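Local coordinates for protein endoglucanase (Clostridium thermocellum, PDB 2YIK) that probably hydrolyses the beta-1,4-glucosidic bonds of cellulose as a family 9 glycoside hydrolase, with calcium and zinc ions bound in the same chain, at residues Val134-Tyr139 and Tyr282-Ala287; His153-Leu158 and Met231-Thr236; Tyr160-Phe165 and Ala227-Asn232. All coordinates share one frame; numbering follows the deposited sequence.

Contact 1. Residues Val134-Tyr139 and Tyr282-Ala287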
loop_
_atom_site.group_PDB
_atom_site.type_symbol
_atom_site.label_atom_id
_atom_site.label_comp_id
_atom_site.label_asym_id
_atom_site.label_seq_id
_atom_site.Cartn_x
_atom_site.Cartn_y
_atom_site.Cartn_z
ATOM N N VAL A 134 1.854 -4.395 0.540
ATOM C CA VAL A 134 2.424 -5.433 -0.318
ATOM C C VAL A 134 3.587 -6.061 0.471
ATOM O O VAL A 134 3.799 -7.272 0.434
ATOM C CB VAL A 134 2.957 -4.856 -1.648
ATOM C CG1 VAL A 134 3.718 -5.931 -2.408
ATOM C CG2 VAL A 134 1.793 -4.335 -2.499
ATOM N N GLY A 135 4.329 -5.226 1.199
ATOM C CA GLY A 135 5.443 -5.721 2.001
ATOM C C GLY A 135 4.965 -6.638 3.120
ATOM O O GLY A 135 5.625 -7.625 3.454
ATOM N N TRP A 136 3.819 -6.275 3.693
ATOM C CA TRP A 136 3.107 -6.978 4.773
ATOM C C TRP A 136 2.775 -8.378 4.240
ATOM O O TRP A 136 3.065 -9.385 4.890
ATOM C CB TRP A 136 1.879 -6.086 5.077
ATOM C CG TRP A 136 0.571 -6.463 5.822
ATOM C CD1 TRP A 136 -0.629 -5.802 5.658
ATOM C CD2 TRP A 136 0.347 -7.392 6.899
ATOM N NE1 TRP A 136 -1.562 -6.244 6.542
ATOM C CE2 TRP A 136 -1.008 -7.221 7.311
ATOM C CE3 TRP A 136 1.135 -8.345 7.540
ATOM C CZ2 TRP A 136 -1.572 -7.958 8.342
ATOM C CZ3 TRP A 136 0.566 -9.075 8.563
ATOM C CH2 TRP A 136 -0.780 -8.885 8.951
ATOM N N GLY A 137 2.217 -8.443 3.033
ATOM C CA GLY A 137 1.883 -9.731 2.447
ATOM C C GLY A 137 3.102 -10.592 2.126
ATOM O O GLY A 137 3.092 -11.807 2.345
ATOM N N TYR A 138 4.150 -9.965 1.595
ATOM C CA TYR A 138 5.378 -10.677 1.247
ATOM C C TYR A 138 6.023 -11.215 2.526
ATOM O O TYR A 138 6.534 -12.329 2.555
ATOM C CB TYR A 138 6.340 -9.733 0.507
ATOM C CG TYR A 138 7.586 -10.400 -0.032
ATOM C CD1 TYR A 138 7.499 -11.510 -0.881
ATOM C CD2 TYR A 138 8.852 -9.928 0.306
ATOM C CE1 TYR A 138 8.649 -12.134 -1.374
ATOM C CE2 TYR A 138 10.008 -10.547 -0.180
ATOM C CZ TYR A 138 9.899 -11.651 -1.017
ATOM O OH TYR A 138 11.031 -12.301 -1.459
ATOM N N TYR A 139 5.980 -10.423 3.591
ATOM C CA TYR A 139 6.540 -10.842 4.869
ATOM C C TYR A 139 5.805 -12.064 5.426
ATOM O O TYR A 139 6.435 -13.004 5.907
ATOM C CB TYR A 139 6.462 -9.690 5.876
ATOM C CG TYR A 139 6.759 -10.081 7.314
ATOM C CD1 TYR A 139 8.053 -10.415 7.729
ATOM C CD2 TYR A 139 5.736 -10.133 8.254
ATOM C CE1 TYR A 139 8.313 -10.792 9.064
ATOM C CE2 TYR A 139 5.980 -10.510 9.575
ATOM C CZ TYR A 139 7.263 -10.838 9.976
ATOM O OH TYR A 139 7.464 -11.216 11.294
ATOM N N TYR A 282 0.793 5.872 12.903
ATOM C CA TYR A 282 1.828 5.997 13.922
ATOM C C TYR A 282 2.003 4.651 14.633
ATOM O O TYR A 282 3.121 4.158 14.776
ATOM C CB TYR A 282 1.432 7.088 14.925
ATOM C CG TYR A 282 2.525 7.487 15.894
ATOM C CD1 TYR A 282 3.551 8.353 15.508
ATOM C CD2 TYR A 282 2.539 6.986 17.197
ATOM C CE1 TYR A 282 4.566 8.711 16.400
ATOM C CE2 TYR A 282 3.545 7.334 18.094
ATOM C CZ TYR A 282 4.556 8.194 17.691
ATOM O OH TYR A 282 5.560 8.518 18.574
ATOM N N CYS A 283 0.889 4.053 15.058
ATOM C CA CYS A 283 0.925 2.765 15.752
ATOM C C CYS A 283 1.398 1.628 14.844
ATOM O O CYS A 283 2.107 0.729 15.288
ATOM C CB CYS A 283 -0.454 2.441 16.340
ATOM S SG CYS A 283 -0.900 3.532 17.716
ATOM N N TRP A 284 1.001 1.692 13.577
ATOM C CA TRP A 284 1.380 0.723 12.545
ATOM C C TRP A 284 2.918 0.723 12.410
ATOM O O TRP A 284 3.549 -0.329 12.428
ATOM C CB TRP A 284 0.679 1.141 11.241
ATOM C CG TRP A 284 1.050 0.480 9.928
ATOM C CD1 TRP A 284 1.494 1.126 8.811
ATOM C CD2 TRP A 284 0.807 -0.879 9.523
ATOM N NE1 TRP A 284 1.526 0.275 7.738
ATOM C CE2 TRP A 284 1.102 -0.963 8.141
ATOM C CE3 TRP A 284 0.344 -2.026 10.181
ATOM C CZ2 TRP A 284 0.970 -2.147 7.409
ATOM C CZ3 TRP A 284 0.208 -3.211 9.450
ATOM C CH2 TRP A 284 0.514 -3.256 8.077
ATOM N N ALA A 285 3.508 1.908 12.291
ATOM C CA ALA A 285 4.961 2.039 12.182
ATOM C C ALA A 285 5.635 1.555 13.470
ATOM O O ALA A 285 6.618 0.812 13.431
ATOM C CB ALA A 285 5.336 3.488 11.918
ATOM N N ALA A 286 5.094 1.979 14.610
ATOM C CA ALA A 286 5.642 1.602 15.909
ATOM C C ALA A 286 5.656 0.089 16.096
ATOM O O ALA A 286 6.650 -0.475 16.557
ATOM C CB ALA A 286 4.839 2.264 17.035
ATOM N N ALA A 287 4.554 -0.565 15.739
ATOM C CA ALA A 287 4.461 -2.016 15.872
ATOM C C ALA A 287 5.519 -2.702 15.016
ATOM O O ALA A 287 6.183 -3.626 15.471
ATOM C CB ALA A 287 3.071 -2.502 15.468
#

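Contact 2. Residues His153-Leu158 and Met231-Thr236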
loop_
_atom_site.group_PDB
_atom_site.type_symbol
_atom_site.label_atom_id
_atom_site.label_comp_id
_atom_site.label_asym_id
_atom_site.label_seq_id
_atom_site.Cartn_x
_atom_site.Cartn_y
_atom_site.Cartn_z
ATOM N N HIS A 153 10.035 -10.812 -8.354
ATOM C CA HIS A 153 9.153 -9.748 -8.848
ATOM C C HIS A 153 8.725 -8.858 -7.674
ATOM O O HIS A 153 8.754 -7.631 -7.765
ATOM C CB HIS A 153 7.916 -10.365 -9.509
ATOM C CG HIS A 153 7.115 -9.404 -10.337
ATOM N ND1 HIS A 153 7.397 -8.057 -10.409
ATOM C CD2 HIS A 153 6.037 -9.605 -11.134
ATOM C CE1 HIS A 153 6.529 -7.468 -11.214
ATOM N NE2 HIS A 153 5.695 -8.384 -11.666
ATOM N N ALA A 154 8.337 -9.486 -6.568
ATOM C CA ALA A 154 7.915 -8.756 -5.375
ATOM C C ALA A 154 9.030 -7.855 -4.840
ATOM O O ALA A 154 8.796 -6.693 -4.500
ATOM C CB ALA A 154 7.482 -9.736 -4.293
ATOM N N GLU A 155 10.245 -8.392 -4.770
ATOM C CA GLU A 155 11.361 -7.613 -4.262
ATOM C C GLU A 155 11.698 -6.423 -5.165
ATOM O O GLU A 155 12.067 -5.356 -4.672
ATOM C CB GLU A 155 12.573 -8.523 -4.031
ATOM C CG GLU A 155 12.312 -9.545 -2.917
ATOM C CD GLU A 155 13.548 -10.327 -2.515
ATOM O OE1 GLU A 155 14.606 -10.111 -3.132
ATOM O OE2 GLU A 155 13.461 -11.161 -1.583
ATOM N N VAL A 156 11.541 -6.583 -6.478
ATOM C CA VAL A 156 11.822 -5.477 -7.389
ATOM C C VAL A 156 10.824 -4.342 -7.154
ATOM O O VAL A 156 11.193 -3.159 -7.161
ATOM C CB VAL A 156 11.751 -5.921 -8.868
ATOM C CG1 VAL A 156 11.836 -4.710 -9.784
ATOM C CG2 VAL A 156 12.900 -6.884 -9.172
ATOM N N ILE A 157 9.561 -4.705 -6.946
ATOM C CA ILE A 157 8.520 -3.714 -6.698
ATOM C C ILE A 157 8.745 -3.041 -5.342
ATOM O O ILE A 157 8.670 -1.822 -5.245
ATOM C CB ILE A 157 7.093 -4.344 -6.717
ATOM C CG1 ILE A 157 6.642 -4.613 -8.153
ATOM C CG2 ILE A 157 6.095 -3.390 -6.088
ATOM C CD1 ILE A 157 7.645 -5.388 -8.967
ATOM N N LEU A 158 9.032 -3.830 -4.308
ATOM C CA LEU A 158 9.256 -3.271 -2.976
ATOM C C LEU A 158 10.493 -2.377 -2.902
ATOM O O LEU A 158 10.507 -1.397 -2.159
ATOM C CB LEU A 158 9.326 -4.393 -1.940
ATOM C CG LEU A 158 7.977 -5.098 -1.737
ATOM C CD1 LEU A 158 8.165 -6.399 -0.999
ATOM C CD2 LEU A 158 7.024 -4.172 -0.979
ATOM N N MET A 231 12.466 -5.933 7.513
ATOM C CA MET A 231 12.014 -7.283 7.841
ATOM C C MET A 231 12.109 -8.229 6.647
ATOM O O MET A 231 12.440 -9.402 6.803
ATOM C CB MET A 231 10.566 -7.272 8.351
ATOM C CG MET A 231 10.346 -6.625 9.714
ATOM S SD MET A 231 11.340 -7.311 11.058
ATOM C CE MET A 231 10.596 -8.913 11.305
ATOM N N ASN A 232 11.824 -7.710 5.457
ATOM C CA ASN A 232 11.859 -8.508 4.235
ATOM C C ASN A 232 13.260 -8.762 3.677
ATOM O O ASN A 232 13.479 -9.756 2.987
ATOM C CB ASN A 232 10.994 -7.836 3.153
ATOM C CG ASN A 232 9.499 -8.035 3.381
ATOM O OD1 ASN A 232 8.687 -7.202 2.987
ATOM N ND2 ASN A 232 9.132 -9.150 4.000
ATOM N N PHE A 233 14.210 -7.881 3.981
ATOM C CA PHE A 233 15.566 -8.030 3.454
ATOM C C PHE A 233 16.691 -8.306 4.448
ATOM O O PHE A 233 17.833 -8.518 4.035
ATOM C CB PHE A 233 15.938 -6.787 2.648
ATOM C CG PHE A 233 15.201 -6.665 1.350
ATOM C CD1 PHE A 233 15.594 -7.402 0.237
ATOM C CD2 PHE A 233 14.090 -5.832 1.246
ATOM C CE1 PHE A 233 14.888 -7.315 -0.971
ATOM C CE2 PHE A 233 13.376 -5.735 0.049
ATOM C CZ PHE A 233 13.774 -6.476 -1.062
ATOM N N LYS A 234 16.388 -8.324 5.741
ATOM C CA LYS A 234 17.427 -8.531 6.748
ATOM C C LYS A 234 18.303 -9.773 6.626
ATOM O O LYS A 234 19.431 -9.778 7.121
ATOM C CB LYS A 234 16.828 -8.492 8.154
ATOM C CG LYS A 234 15.804 -9.574 8.453
ATOM C CD LYS A 234 15.233 -9.350 9.837
ATOM C CE LYS A 234 13.952 -10.130 10.060
ATOM N NZ LYS A 234 14.194 -11.429 10.735
ATOM N N ASP A 235 17.796 -10.822 5.991
ATOM C CA ASP A 235 18.572 -12.051 5.856
ATOM C C ASP A 235 19.198 -12.123 4.482
ATOM O O ASP A 235 20.323 -12.597 4.308
ATOM C CB ASP A 235 17.669 -13.271 6.067
ATOM C CG ASP A 235 17.037 -13.294 7.446
ATOM O OD1 ASP A 235 17.792 -13.295 8.443
ATOM O OD2 ASP A 235 15.790 -13.307 7.538
ATOM N N THR A 236 18.458 -11.601 3.516
ATOM C CA THR A 236 18.838 -11.601 2.119
ATOM C C THR A 236 19.807 -10.506 1.649
ATOM O O THR A 236 20.640 -10.754 0.776
ATOM C CB THR A 236 17.524 -11.626 1.272
ATOM O OG1 THR A 236 17.395 -12.915 0.661
ATOM C CG2 THR A 236 17.481 -10.538 0.217
HETATM O O HOH W 1 14.342 -11.257 0.877
#

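Contact 3. Residues Tyr160-Phe165 and Ala227-Asn232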
loop_
_atom_site.group_PDB
_atom_site.type_symbol
_atom_site.label_atom_id
_atom_site.label_comp_id
_atom_site.label_asym_id
_atom_site.label_seq_id
_atom_site.Cartn_x
_atom_site.Cartn_y
_atom_site.Cartn_z
ATOM N N TYR A 160 11.608 -0.638 -5.458
ATOM C CA TYR A 160 11.256 0.569 -6.185
ATOM C C TYR A 160 10.438 1.522 -5.312
ATOM O O TYR A 160 10.609 2.740 -5.405
ATOM C CB TYR A 160 10.487 0.229 -7.466
ATOM C CG TYR A 160 10.725 1.224 -8.590
ATOM C CD1 TYR A 160 11.955 1.273 -9.253
ATOM C CD2 TYR A 160 9.729 2.121 -8.981
ATOM C CE1 TYR A 160 12.190 2.187 -10.276
ATOM C CE2 TYR A 160 9.951 3.038 -10.006
ATOM C CZ TYR A 160 11.185 3.069 -10.648
ATOM O OH TYR A 160 11.423 3.984 -11.651
ATOM N N PHE A 161 9.554 0.979 -4.474
ATOM C CA PHE A 161 8.738 1.806 -3.568
ATOM C C PHE A 161 9.631 2.469 -2.523
ATOM O O PHE A 161 9.668 3.687 -2.388
ATOM C CB PHE A 161 7.718 0.969 -2.779
ATOM C CG PHE A 161 6.358 0.870 -3.412
ATOM C CD1 PHE A 161 5.531 1.989 -3.529
ATOM C CD2 PHE A 161 5.876 -0.362 -3.833
ATOM C CE1 PHE A 161 4.241 1.868 -4.055
ATOM C CE2 PHE A 161 4.599 -0.493 -4.356
ATOM C CZ PHE A 161 3.774 0.623 -4.469
ATOM N N ASN A 162 10.341 1.634 -1.774
ATOM C CA ASN A 162 11.192 2.108 -0.699
ATOM C C ASN A 162 12.431 2.920 -1.090
ATOM O O ASN A 162 12.876 3.764 -0.313
ATOM C CB ASN A 162 11.567 0.927 0.200
ATOM C CG ASN A 162 10.350 0.329 0.899
ATOM O OD1 ASN A 162 9.841 -0.731 0.512
ATOM N ND2 ASN A 162 9.869 1.019 1.929
ATOM N N ASP A 163 12.998 2.679 -2.268
ATOM C CA ASP A 163 14.157 3.470 -2.671
ATOM C C ASP A 163 13.664 4.884 -2.962
ATOM O O ASP A 163 14.390 5.861 -2.780
ATOM C CB ASP A 163 14.842 2.877 -3.909
ATOM C CG ASP A 163 15.517 1.547 -3.617
ATOM O OD1 ASP A 163 15.823 1.284 -2.440
ATOM O OD2 ASP A 163 15.755 0.767 -4.563
ATOM N N TYR A 164 12.411 4.976 -3.409
ATOM C CA TYR A 164 11.786 6.258 -3.705
ATOM C C TYR A 164 11.607 7.014 -2.386
ATOM O O TYR A 164 11.951 8.191 -2.292
ATOM C CB TYR A 164 10.435 6.026 -4.397
ATOM C CG TYR A 164 9.500 7.219 -4.457
ATOM C CD1 TYR A 164 9.873 8.406 -5.088
ATOM C CD2 TYR A 164 8.213 7.133 -3.925
ATOM C CE1 TYR A 164 8.978 9.479 -5.193
ATOM C CE2 TYR A 164 7.315 8.189 -4.018
ATOM C CZ TYR A 164 7.698 9.362 -4.653
ATOM O OH TYR A 164 6.801 10.408 -4.747
ATOM N N PHE A 165 11.089 6.331 -1.367
ATOM C CA PHE A 165 10.891 6.954 -0.061
ATOM C C PHE A 165 12.234 7.466 0.478
ATOM O O PHE A 165 12.343 8.604 0.933
ATOM C CB PHE A 165 10.293 5.954 0.944
ATOM C CG PHE A 165 8.940 5.403 0.553
ATOM C CD1 PHE A 165 8.009 6.189 -0.120
ATOM C CD2 PHE A 165 8.588 4.098 0.897
ATOM C CE1 PHE A 165 6.745 5.686 -0.446
ATOM C CE2 PHE A 165 7.330 3.583 0.577
ATOM C CZ PHE A 165 6.404 4.378 -0.095
ATOM N N ALA A 227 10.322 -0.104 7.659
ATOM C CA ALA A 227 10.572 -1.081 8.713
ATOM C C ALA A 227 10.231 -2.466 8.158
ATOM O O ALA A 227 10.917 -3.444 8.439
ATOM C CB ALA A 227 9.724 -0.777 9.940
ATOM N N ILE A 228 9.167 -2.540 7.367
ATOM C CA ILE A 228 8.759 -3.794 6.743
ATOM C C ILE A 228 9.830 -4.216 5.729
ATOM O O ILE A 228 10.117 -5.406 5.583
ATOM C CB ILE A 228 7.391 -3.632 6.029
ATOM C CG1 ILE A 228 6.296 -3.433 7.084
ATOM C CG2 ILE A 228 7.092 -4.850 5.142
ATOM C CD1 ILE A 228 4.973 -3.002 6.529
ATOM N N ASN A 229 10.422 -3.236 5.044
ATOM C CA ASN A 229 11.459 -3.505 4.051
ATOM C C ASN A 229 12.640 -4.166 4.762
ATOM O O ASN A 229 13.252 -5.102 4.242
ATOM C CB ASN A 229 11.912 -2.205 3.376
ATOM C CG ASN A 229 12.384 -2.421 1.946
ATOM O OD1 ASN A 229 13.330 -1.773 1.483
ATOM N ND2 ASN A 229 11.719 -3.319 1.234
ATOM N N TYR A 230 12.958 -3.671 5.956
ATOM C CA TYR A 230 14.038 -4.250 6.734
ATOM C C TYR A 230 13.683 -5.706 7.020
ATOM O O TYR A 230 14.493 -6.609 6.793
ATOM C CB TYR A 230 14.226 -3.503 8.057
ATOM C CG TYR A 230 14.976 -4.312 9.089
ATOM C CD1 TYR A 230 16.369 -4.390 9.080
ATOM C CD2 TYR A 230 14.285 -5.057 10.044
ATOM C CE1 TYR A 230 17.057 -5.193 10.006
ATOM C CE2 TYR A 230 14.956 -5.861 10.963
ATOM C CZ TYR A 230 16.336 -5.922 10.940
ATOM O OH TYR A 230 16.978 -6.702 11.872
ATOM N N MET A 231 12.466 -5.933 7.513
ATOM C CA MET A 231 12.014 -7.283 7.841
ATOM C C MET A 231 12.109 -8.229 6.647
ATOM O O MET A 231 12.440 -9.402 6.803
ATOM C CB MET A 231 10.566 -7.272 8.351
ATOM C CG MET A 231 10.346 -6.625 9.714
ATOM S SD MET A 231 11.340 -7.311 11.058
ATOM C CE MET A 231 10.596 -8.913 11.305
ATOM N N ASN A 232 11.824 -7.710 5.457
ATOM C CA ASN A 232 11.859 -8.508 4.235
ATOM C C ASN A 232 13.260 -8.762 3.677
ATOM O O ASN A 232 13.479 -9.756 2.987
ATOM C CB ASN A 232 10.994 -7.836 3.153
ATOM C CG ASN A 232 9.499 -8.035 3.381
ATOM O OD1 ASN A 232 8.687 -7.202 2.987
ATOM N ND2 ASN A 232 9.132 -9.150 4.000
#

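Contact 1. Residues Val134-Tyr139 and Tyr282-Ala287
Trp284 drives the edge of its indole against the face of Trp136, and this aromatic pair is the only side-chain contact between residues 134-139 and 282-287. The backbones are well separated, with 11.1 Å between the CA atoms of Trp136 and Trp284, and two long side chains bridge the distance. Along Trp284, CB still lies beside its own helix. CG is anti to the backbone N (chi1 170°), which carries the indole away from the helix and toward helix 124-140. The five-membered ring remains on the near side, where NE1 is hydrogen-bonded to a residue adjoining one of the two segments. CZ2 and CZ3 follow on the six-membered ring and flank the point of contact. At the tip, CH2 meets the pyrrole part of Trp136, lying 3.7 Å from Trp136 CD1. The same CH2 is 3.9 Å from Trp136 CG and equally far from Trp136 NE1, so it sits over the rim of that ring and not over its middle. The planes are inclined by 76° and the centroids, five-membered ring of Trp136 and six-membered ring of Trp284, are 5.2 Å apart, a T-shaped stack.

His316 meets both indoles, edge-to-face with Trp136, and Trp288 adds another edge-to-face partner for Trp284. Cys327, Ile328 and Glu331 of helix 322-336 also touch Trp136. A bound calcium ion lies about 8 Å from the Trp284 side chain, too far for a direct contact.

Both residues are buried in this helical domain. Their chemistry implies attraction by dispersion together with the weak pull of a slightly positive ring C-H edge on a pi cloud, an interaction that favours a steep angle between the rings without locking it as a hydrogen bond would.

Contact 2. Residues His153-Leu158 and Met231-Thr236
Helices 151-167 and 216-233 face each other here with 8.6 Å between the CA atoms of Glu155 and Asn232, the closest pair of CA atoms between residues 153-158 and 231-236. They belong to the (alpha/alpha)6 barrel of family 9 glycoside hydrolases, and the contact is a helix packing in which an acidic side chain lies along a phenyl ring.

Glu155 and Phe233 run antiparallel alongside one another. The glutamate is extended beyond CG (chi2 -171°), which lays its whole aliphatic part along the far end of the ring: Glu155 CB is 3.8 Å from Phe233 CZ, while Glu155 CD approaches Phe233 CE1 to 3.6 Å. Carboxylate and ring planes are 61° apart, and OE1 comes to the ring obliquely, 3.5 Å from Phe233 CE1. Tyr240 meets the Phe233 ring edge-to-face. Thr236, exposed to solvent, adds a marginal contact, its CG2 near Glu155 OE1. Deeper in, Leu158 lies roughly perpendicular to the Asn232 side chain, apolar CD1 against the amide end.

The carboxylate of Glu155 is held by polar partners. OE2 is hydrogen-bonded to the hydroxyl of Tyr138 on helix 124-140, which ties this helix pair to a third helix and probably fixes the rotation of the carboxylate. The same oxygen also takes part in a water bridge: a single water donates to Glu155 OE2 at 2.6 Å and to the backbone Asn232 O at 2.7 Å.

Contact 3. Residues Tyr160-Phe165 and Ala227-Asn232
Asn162 lays its amide over that of Asn229, the two flat groups stacked with their planes only 21° apart. The side chains come from opposite directions, and their amide carbons, Asn162 CG and Asn229 CG, are 3.6 Å apart. Nearer the backbone of helix 151-167, Asn162 CB touches Asn229 OD1 at 3.5 Å. In return Asn229 CB packs 3.9 Å from Asn162 CG, so each amide covers part of the other's stem. CG of Asn229 stands roughly anti to the backbone N (chi1 -150°), which swings the amide across to helix 151-167.

Both residues are buried, and the amide of Asn229 has a firm polar partner beyond the pair: its OD1 is hydrogen-bonded to Ser244 OG on helix 238-257. Tyr240 of that helix touches both asparagines, and its hydroxyl is hydrogen-bonded to Asp163 OD1. A third helix therefore closes over the stack.

Small polar side chains let the backbones approach, with 7.4 Å between the CA atoms of Asn162 and Asn229. Such close packing of helices through a buried polar pair joins parts of the (alpha/alpha)6 barrel characteristic of family 9 cellulases.

How the contacts relate
Helices 124-140, 151-167, 216-233 and 279-293 supply nearly all of the three contacts, with Thr236 just beyond helix 216-233. Contacts 2 and 3 are successive places on one interface, that of 151-167 with 216-233; their centres are 8 Å apart and they share Met231 and Asn232. Contact 1 joins the first and last of the four helices, its centre 14 Å from contact 2 and 11 Å from contact 3. Along the chain the other two are nested inside the loop that it closes. The groups also touch directly, as where Gly135 C lies 3.4 Å from Ile228 CG2. Helices from separate parts of the sequence thus pack together inside the catalytic domain, away from its annotated sites.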